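Local coordinates for protein transcriptional regulator, MerR family (Listeria monocytogenes str. 4b F2365, PDB 3GP4) that probably binds promoter DNA as a dimer through winged helix-turn-helix domains and regulates transcription, as in other MerR-family proteins, at residues R20-E23 / L27-P30; P29-H32 / V38-F41; L46-F51 / A70-G75. All coordinates share one frame; numbering follows the deposited sequence.

Interaction 1 of 3, residues R20-E23 / L27-P30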
# COMPACT_ATOMS: atom_id res chain seq x y z
N ARG A 20 -6.10 19.07 -13.44
CA ARG A 20 -6.31 20.46 -13.03
C ARG A 20 -5.87 20.65 -11.57
O ARG A 20 -5.26 21.68 -11.23
CB ARG A 20 -7.78 20.90 -13.15
CG ARG A 20 -8.35 21.03 -14.58
CD ARG A 20 -9.88 21.17 -14.54
NE ARG A 20 -10.40 21.41 -15.88
CZ ARG A 20 -10.95 20.48 -16.66
NH1 ARG A 20 -11.12 19.24 -16.23
NH2 ARG A 20 -11.35 20.80 -17.89
N TYR A 21 -6.23 19.68 -10.72
CA TYR A 21 -5.83 19.71 -9.30
C TYR A 21 -4.29 19.67 -9.12
O TYR A 21 -3.75 20.43 -8.34
CB TYR A 21 -6.53 18.55 -8.56
CG TYR A 21 -5.99 18.29 -7.16
CD1 TYR A 21 -6.31 19.14 -6.11
CD2 TYR A 21 -5.19 17.18 -6.90
CE1 TYR A 21 -5.82 18.91 -4.82
CE2 TYR A 21 -4.70 16.93 -5.62
CZ TYR A 21 -5.02 17.79 -4.60
OH TYR A 21 -4.54 17.53 -3.35
N TYR A 22 -3.61 18.77 -9.82
CA TYR A 22 -2.13 18.70 -9.81
C TYR A 22 -1.52 20.07 -10.17
O TYR A 22 -0.57 20.51 -9.53
CB TYR A 22 -1.60 17.71 -10.85
CG TYR A 22 -1.73 16.23 -10.55
CD1 TYR A 22 -2.18 15.76 -9.31
CD2 TYR A 22 -1.37 15.30 -11.53
CE1 TYR A 22 -2.28 14.39 -9.07
CE2 TYR A 22 -1.47 13.93 -11.30
CZ TYR A 22 -1.93 13.49 -10.07
OH TYR A 22 -2.03 12.15 -9.88
N GLU A 23 -2.07 20.73 -11.18
CA GLU A 23 -1.47 22.03 -11.57
C GLU A 23 -1.78 23.08 -10.49
O GLU A 23 -0.89 23.82 -10.04
CB GLU A 23 -1.97 22.48 -12.96
CG GLU A 23 -1.41 23.91 -13.39
CD GLU A 23 -2.12 24.47 -14.62
OE1 GLU A 23 -3.25 24.02 -14.89
OE2 GLU A 23 -1.54 25.33 -15.33
N LEU A 27 1.73 20.30 -7.98
CA LEU A 27 2.34 18.98 -8.17
C LEU A 27 3.01 18.85 -9.53
O LEU A 27 4.01 18.15 -9.67
CB LEU A 27 1.29 17.90 -8.03
CG LEU A 27 0.95 17.61 -6.56
CD1 LEU A 27 -0.32 16.71 -6.58
CD2 LEU A 27 2.06 16.89 -5.81
N ILE A 28 2.47 19.55 -10.52
CA ILE A 28 3.07 19.61 -11.86
C ILE A 28 3.30 21.06 -12.25
O ILE A 28 2.69 21.98 -11.67
CB ILE A 28 2.24 18.88 -12.94
CG1 ILE A 28 0.92 19.64 -13.24
CG2 ILE A 28 2.05 17.39 -12.53
CD1 ILE A 28 -0.07 18.95 -14.22
N PRO A 29 4.23 21.29 -13.19
CA PRO A 29 4.51 22.70 -13.56
C PRO A 29 3.30 23.37 -14.23
O PRO A 29 2.48 22.69 -14.86
CB PRO A 29 5.70 22.58 -14.52
CG PRO A 29 6.33 21.25 -14.24
CD PRO A 29 5.18 20.35 -13.78
N PRO A 30 3.18 24.71 -14.14
CA PRO A 30 2.06 25.38 -14.81
C PRO A 30 2.02 25.04 -16.30
O PRO A 30 3.05 24.96 -16.95
CB PRO A 30 2.38 26.86 -14.64
CG PRO A 30 3.23 26.91 -13.42
CD PRO A 30 4.11 25.70 -13.56
O HOH W 1 1.65 24.48 -10.97

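Interaction 2 of 3, residues P29-H32 / V38-F41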
# COMPACT_ATOMS: atom_id res chain seq x y z
N PRO A 29 4.23 21.29 -13.19
CA PRO A 29 4.51 22.70 -13.56
C PRO A 29 3.30 23.37 -14.23
O PRO A 29 2.48 22.69 -14.86
CB PRO A 29 5.70 22.58 -14.52
CG PRO A 29 6.33 21.25 -14.24
CD PRO A 29 5.18 20.35 -13.78
N PRO A 30 3.18 24.71 -14.14
CA PRO A 30 2.06 25.38 -14.81
C PRO A 30 2.02 25.04 -16.30
O PRO A 30 3.05 24.96 -16.95
CB PRO A 30 2.38 26.86 -14.64
CG PRO A 30 3.23 26.91 -13.42
CD PRO A 30 4.11 25.70 -13.56
N ILE A 31 0.83 24.85 -16.82
CA ILE A 31 0.65 24.38 -18.18
C ILE A 31 0.48 25.62 -19.07
O ILE A 31 -0.19 26.58 -18.70
CB ILE A 31 -0.55 23.43 -18.28
CG1 ILE A 31 -0.31 22.20 -17.37
CG2 ILE A 31 -0.83 22.98 -19.73
CD1 ILE A 31 -1.63 21.60 -16.89
N HIS A 32 1.10 25.57 -20.24
CA HIS A 32 0.92 26.62 -21.24
C HIS A 32 -0.57 26.74 -21.64
O HIS A 32 -1.29 25.73 -21.78
CB HIS A 32 1.85 26.38 -22.43
CG HIS A 32 3.31 26.36 -22.06
ND1 HIS A 32 4.18 27.38 -22.37
CD2 HIS A 32 4.04 25.44 -21.38
CE1 HIS A 32 5.38 27.09 -21.91
NE2 HIS A 32 5.33 25.92 -21.31
N VAL A 38 -7.22 28.15 -23.24
CA VAL A 38 -7.30 26.73 -22.83
C VAL A 38 -5.90 26.13 -22.69
O VAL A 38 -4.97 26.63 -23.31
CB VAL A 38 -8.22 25.87 -23.75
CG1 VAL A 38 -9.59 26.53 -23.93
CG2 VAL A 38 -7.56 25.60 -25.09
N ARG A 39 -5.75 25.07 -21.89
CA ARG A 39 -4.44 24.43 -21.71
C ARG A 39 -3.98 23.71 -22.98
O ARG A 39 -4.79 23.06 -23.66
CB ARG A 39 -4.47 23.43 -20.55
CG ARG A 39 -4.88 24.03 -19.19
CD ARG A 39 -4.86 22.94 -18.13
NE ARG A 39 -5.22 23.45 -16.81
CZ ARG A 39 -6.45 23.72 -16.40
NH1 ARG A 39 -7.50 23.58 -17.22
NH2 ARG A 39 -6.64 24.13 -15.17
N LYS A 40 -2.70 23.80 -23.26
CA LYS A 40 -2.05 22.98 -24.28
C LYS A 40 -0.88 22.22 -23.65
O LYS A 40 0.02 22.81 -23.05
CB LYS A 40 -1.64 23.78 -25.52
CG LYS A 40 -0.44 24.73 -25.40
CD LYS A 40 -0.40 25.61 -26.65
CE LYS A 40 0.89 26.37 -26.76
NZ LYS A 40 1.37 26.32 -28.18
N PHE A 41 -0.95 20.91 -23.75
CA PHE A 41 0.02 20.04 -23.10
C PHE A 41 1.08 19.62 -24.07
O PHE A 41 0.79 19.30 -25.23
CB PHE A 41 -0.67 18.80 -22.53
CG PHE A 41 -1.63 19.11 -21.40
CD1 PHE A 41 -1.24 18.92 -20.10
CD2 PHE A 41 -2.92 19.59 -21.66
CE1 PHE A 41 -2.11 19.20 -19.04
CE2 PHE A 41 -3.80 19.85 -20.61
CZ PHE A 41 -3.40 19.67 -19.31

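Interaction 3 of 3, residues L46-F51 / A70-G75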
# COMPACT_ATOMS: atom_id res chain seq x y z
N LEU A 46 3.18 15.78 -19.77
CA LEU A 46 2.75 14.37 -19.61
C LEU A 46 3.72 13.61 -18.71
O LEU A 46 3.28 12.82 -17.86
CB LEU A 46 2.61 13.68 -20.98
CG LEU A 46 1.64 14.42 -21.91
CD1 LEU A 46 2.00 14.18 -23.38
CD2 LEU A 46 0.17 14.08 -21.63
N ARG A 47 5.02 13.84 -18.87
CA ARG A 47 6.00 13.16 -18.01
C ARG A 47 5.79 13.53 -16.54
O ARG A 47 5.89 12.67 -15.63
CB ARG A 47 7.44 13.46 -18.43
CG ARG A 47 7.78 13.01 -19.88
CD ARG A 47 9.27 13.00 -20.11
NE ARG A 47 9.63 12.94 -21.54
CZ ARG A 47 9.56 11.86 -22.32
NH1 ARG A 47 9.12 10.69 -21.84
NH2 ARG A 47 9.94 11.95 -23.60
N TRP A 48 5.48 14.79 -16.28
CA TRP A 48 5.18 15.18 -14.88
C TRP A 48 3.88 14.57 -14.34
O TRP A 48 3.81 14.19 -13.18
CB TRP A 48 5.13 16.70 -14.72
CG TRP A 48 6.48 17.27 -14.52
CD1 TRP A 48 7.28 17.85 -15.49
CD2 TRP A 48 7.21 17.34 -13.31
NE1 TRP A 48 8.47 18.27 -14.94
CE2 TRP A 48 8.45 17.98 -13.59
CE3 TRP A 48 6.95 16.94 -11.99
CZ2 TRP A 48 9.43 18.19 -12.61
CZ3 TRP A 48 7.92 17.17 -11.02
CH2 TRP A 48 9.14 17.78 -11.34
N ILE A 49 2.85 14.50 -15.17
CA ILE A 49 1.55 13.93 -14.74
C ILE A 49 1.73 12.44 -14.38
O ILE A 49 1.27 11.94 -13.33
CB ILE A 49 0.48 14.14 -15.83
CG1 ILE A 49 0.12 15.64 -15.91
CG2 ILE A 49 -0.78 13.32 -15.54
CD1 ILE A 49 -0.57 16.09 -17.25
N LEU A 50 2.48 11.77 -15.24
CA LEU A 50 2.74 10.33 -15.10
C LEU A 50 3.60 10.02 -13.86
O LEU A 50 3.27 9.11 -13.08
CB LEU A 50 3.40 9.83 -16.39
CG LEU A 50 2.46 9.74 -17.61
CD1 LEU A 50 3.30 9.40 -18.86
CD2 LEU A 50 1.40 8.66 -17.40
N PHE A 51 4.68 10.76 -13.67
CA PHE A 51 5.48 10.66 -12.44
C PHE A 51 4.64 10.91 -11.18
O PHE A 51 4.77 10.13 -10.18
CB PHE A 51 6.69 11.59 -12.52
CG PHE A 51 7.61 11.54 -11.33
CD1 PHE A 51 8.49 10.47 -11.14
CD2 PHE A 51 7.62 12.59 -10.43
CE1 PHE A 51 9.36 10.47 -10.04
CE2 PHE A 51 8.50 12.58 -9.32
CZ PHE A 51 9.35 11.54 -9.14
N ALA A 70 8.65 22.53 -6.60
CA ALA A 70 9.14 23.87 -6.18
C ALA A 70 10.66 24.04 -6.34
O ALA A 70 11.12 25.05 -6.90
CB ALA A 70 8.68 24.23 -4.75
N LEU A 71 11.44 23.08 -5.83
CA LEU A 71 12.90 23.07 -6.04
C LEU A 71 13.28 23.08 -7.52
O LEU A 71 14.11 23.93 -7.97
CB LEU A 71 13.55 21.88 -5.33
CG LEU A 71 13.53 21.89 -3.79
CD1 LEU A 71 13.85 20.53 -3.20
CD2 LEU A 71 14.49 22.96 -3.19
N PHE A 72 12.69 22.15 -8.28
CA PHE A 72 12.86 22.09 -9.72
C PHE A 72 12.62 23.44 -10.41
O PHE A 72 13.44 23.89 -11.24
CB PHE A 72 11.96 20.98 -10.31
CG PHE A 72 11.89 20.99 -11.82
CD1 PHE A 72 12.92 20.45 -12.58
CD2 PHE A 72 10.80 21.55 -12.48
CE1 PHE A 72 12.87 20.47 -13.98
CE2 PHE A 72 10.73 21.56 -13.87
CZ PHE A 72 11.77 21.01 -14.62
N ARG A 73 11.55 24.12 -10.03
CA ARG A 73 11.23 25.40 -10.66
C ARG A 73 12.22 26.51 -10.29
O ARG A 73 12.50 27.41 -11.10
CB ARG A 73 9.76 25.79 -10.43
CG ARG A 73 8.82 24.88 -11.27
CD ARG A 73 7.39 25.41 -11.40
NE ARG A 73 7.36 26.75 -11.97
CZ ARG A 73 6.51 27.71 -11.61
NH1 ARG A 73 5.59 27.47 -10.69
NH2 ARG A 73 6.57 28.91 -12.18
N GLU A 74 12.78 26.42 -9.09
CA GLU A 74 13.78 27.39 -8.60
C GLU A 74 15.10 27.36 -9.37
O GLU A 74 15.83 28.37 -9.42
CB GLU A 74 14.07 27.11 -7.13
CG GLU A 74 14.48 28.31 -6.37
CD GLU A 74 13.29 29.13 -5.97
OE1 GLU A 74 12.49 28.61 -5.16
OE2 GLU A 74 13.15 30.26 -6.48
N GLY A 75 15.45 26.21 -9.93
CA GLY A 75 16.61 26.12 -10.78
C GLY A 75 17.76 25.22 -10.36
O GLY A 75 17.69 24.46 -9.38

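Interaction 1 of 3, residues R20-E23 / L27-P30
Y22 packs against L27 and I28 where helix 16-25, the second helix of the helix-turn-helix and so probably the recognition helix, gives way to the wing. The inner side is tight. The carbonyl of Y22 takes the N-H of L27 (Y22 O to L27 N 2.8 Å, N-H...O angle 144°), and a second, weak bond from I28 N at 3.3 Å from the same Y22 O; both tie the loop to the last turn of the helix. Beside these bonds the phenol ring of Y22 is approached at a slant by L27, whose CD1 lies 3.4 Å from Y22 CD1. I28 CG1 sits between its own backbone N and carbonyl carbon (chi1 69°), which swings it to 3.8 Å from E23 CA, while I28 CD1 stands 3.9 Å from Y22 CB. The outer side is looser and more polar. The extended E23 chain reaches the exposed P30, OE2 lying 3.6 Å from P30 CA; its carboxylate is also held from outside the two segments, OE1 by R39 and OE2 by R33 in salt bridges, OE2 also by the backbone N of I31. A water closes the remaining step between the backbones, donating to E23 O and to I28 O, each 2.8 Å from the water oxygen.

Interaction 2 of 3, residues P29-H32 / V38-F41
H32 and K40 are the closest pair of the two backbones, their CA atoms 5.6 Å apart, and one hydrogen bond joins the chains there. K40 N donates to H32 O over 2.8 Å along a nearly straight line (N-H...O angle 174°). The same oxygen also receives a CA-H...O contact from R39, whose CA is 3.4 Å from H32 O, so a single carbonyl gathers two neighbouring groups of the returning chain. Beyond I31 the segments part, and P29 and P30 make no contact with 38-41.

The side-chain contact is built on I31. Its two branches do different work: CG2, placed anti to the backbone N, stands over the middle of the F41 ring, 4.0 Å from the centroid and only 9° off the normal, a CH-pi contact. CD1 reaches the rim instead, 3.3 Å from F41 CE1, which is close for two carbons. The same CD1 meets the aliphatic part of R39, 3.7 Å from R39 CD, and comes to the guanidinium at its edge. R39 itself is aimed at E23, to which its NE makes a salt bridge. On the outer side, K40 CG passes 4.1 Å from H32 CB, a loose contact between two exposed residues. The F41 ring also rests on I5 and A8 of helix 5-12 and on I49, anchoring the loop to the helical domain. A chain that leaves the recognition helix, reverses and returns in this way probably corresponds to the first wing of the MerR-type winged helix-turn-helix, which in relatives contacts DNA.

Interaction 3 of 3, residues L46-F51 / A70-G75
W48 and F72 bring helix 43-57 and helix 62-74 nearest within these segments, yet their CA atoms remain 11.5 Å apart, too far for direct backbone packing. The space is bridged by two large aromatic side chains, both of whose CB atoms head into it. F72 holds CG anti to its own N (chi1 170°), and this carries the phenyl ring across until one face receives the indole. The atom that touches is CZ2 of W48, on the six-membered ring. It stands 3.6 Å from F72 CD2 and 3.8 Å from F72 CG, lying over the face but shifted toward the rim. The indole NE1 side comes near as well, W48 NE1 being 4.1 Å from F72 CE2. With the ring planes at 53° and the centroids 5.1 Å apart, the pair is oblique, meeting the definition of neither an offset stack nor a T-shaped pair. Contact between the segments is confined to these two residues and is apolar. Around the pair, P29 of the wing loop packs on W48. F72 also touches R82 of helix 79-130, the long helix that forms the dimer coiled coil in this family, and E124 of the second subunit, so the bridge between the two shorter helices lies beside the dimer interface.

Interactions 1 and 2 follow one another along the chain and share P29 and P30: the first fastens the end of helix 16-25 to the loop, the second closes the loop on itself. E23 couples them, its OE1 2.8 Å from R39 NE in a salt bridge and its OE2 2.8 Å from I31 N in a probable hydrogen bond. Interaction 3 joins two helices by an apolar pair of aromatic rings, whereas the loop contacts mix backbone bonds with apolar packing. P29 links the loop to it, with CD 3.4 Å from W48 CG. Each contact is partly buried: Y22, L27, I28, I31, F41 and W48 are inside, F72 is partly exposed beside the second subunit, and P30, H32 and K40 mark the surface.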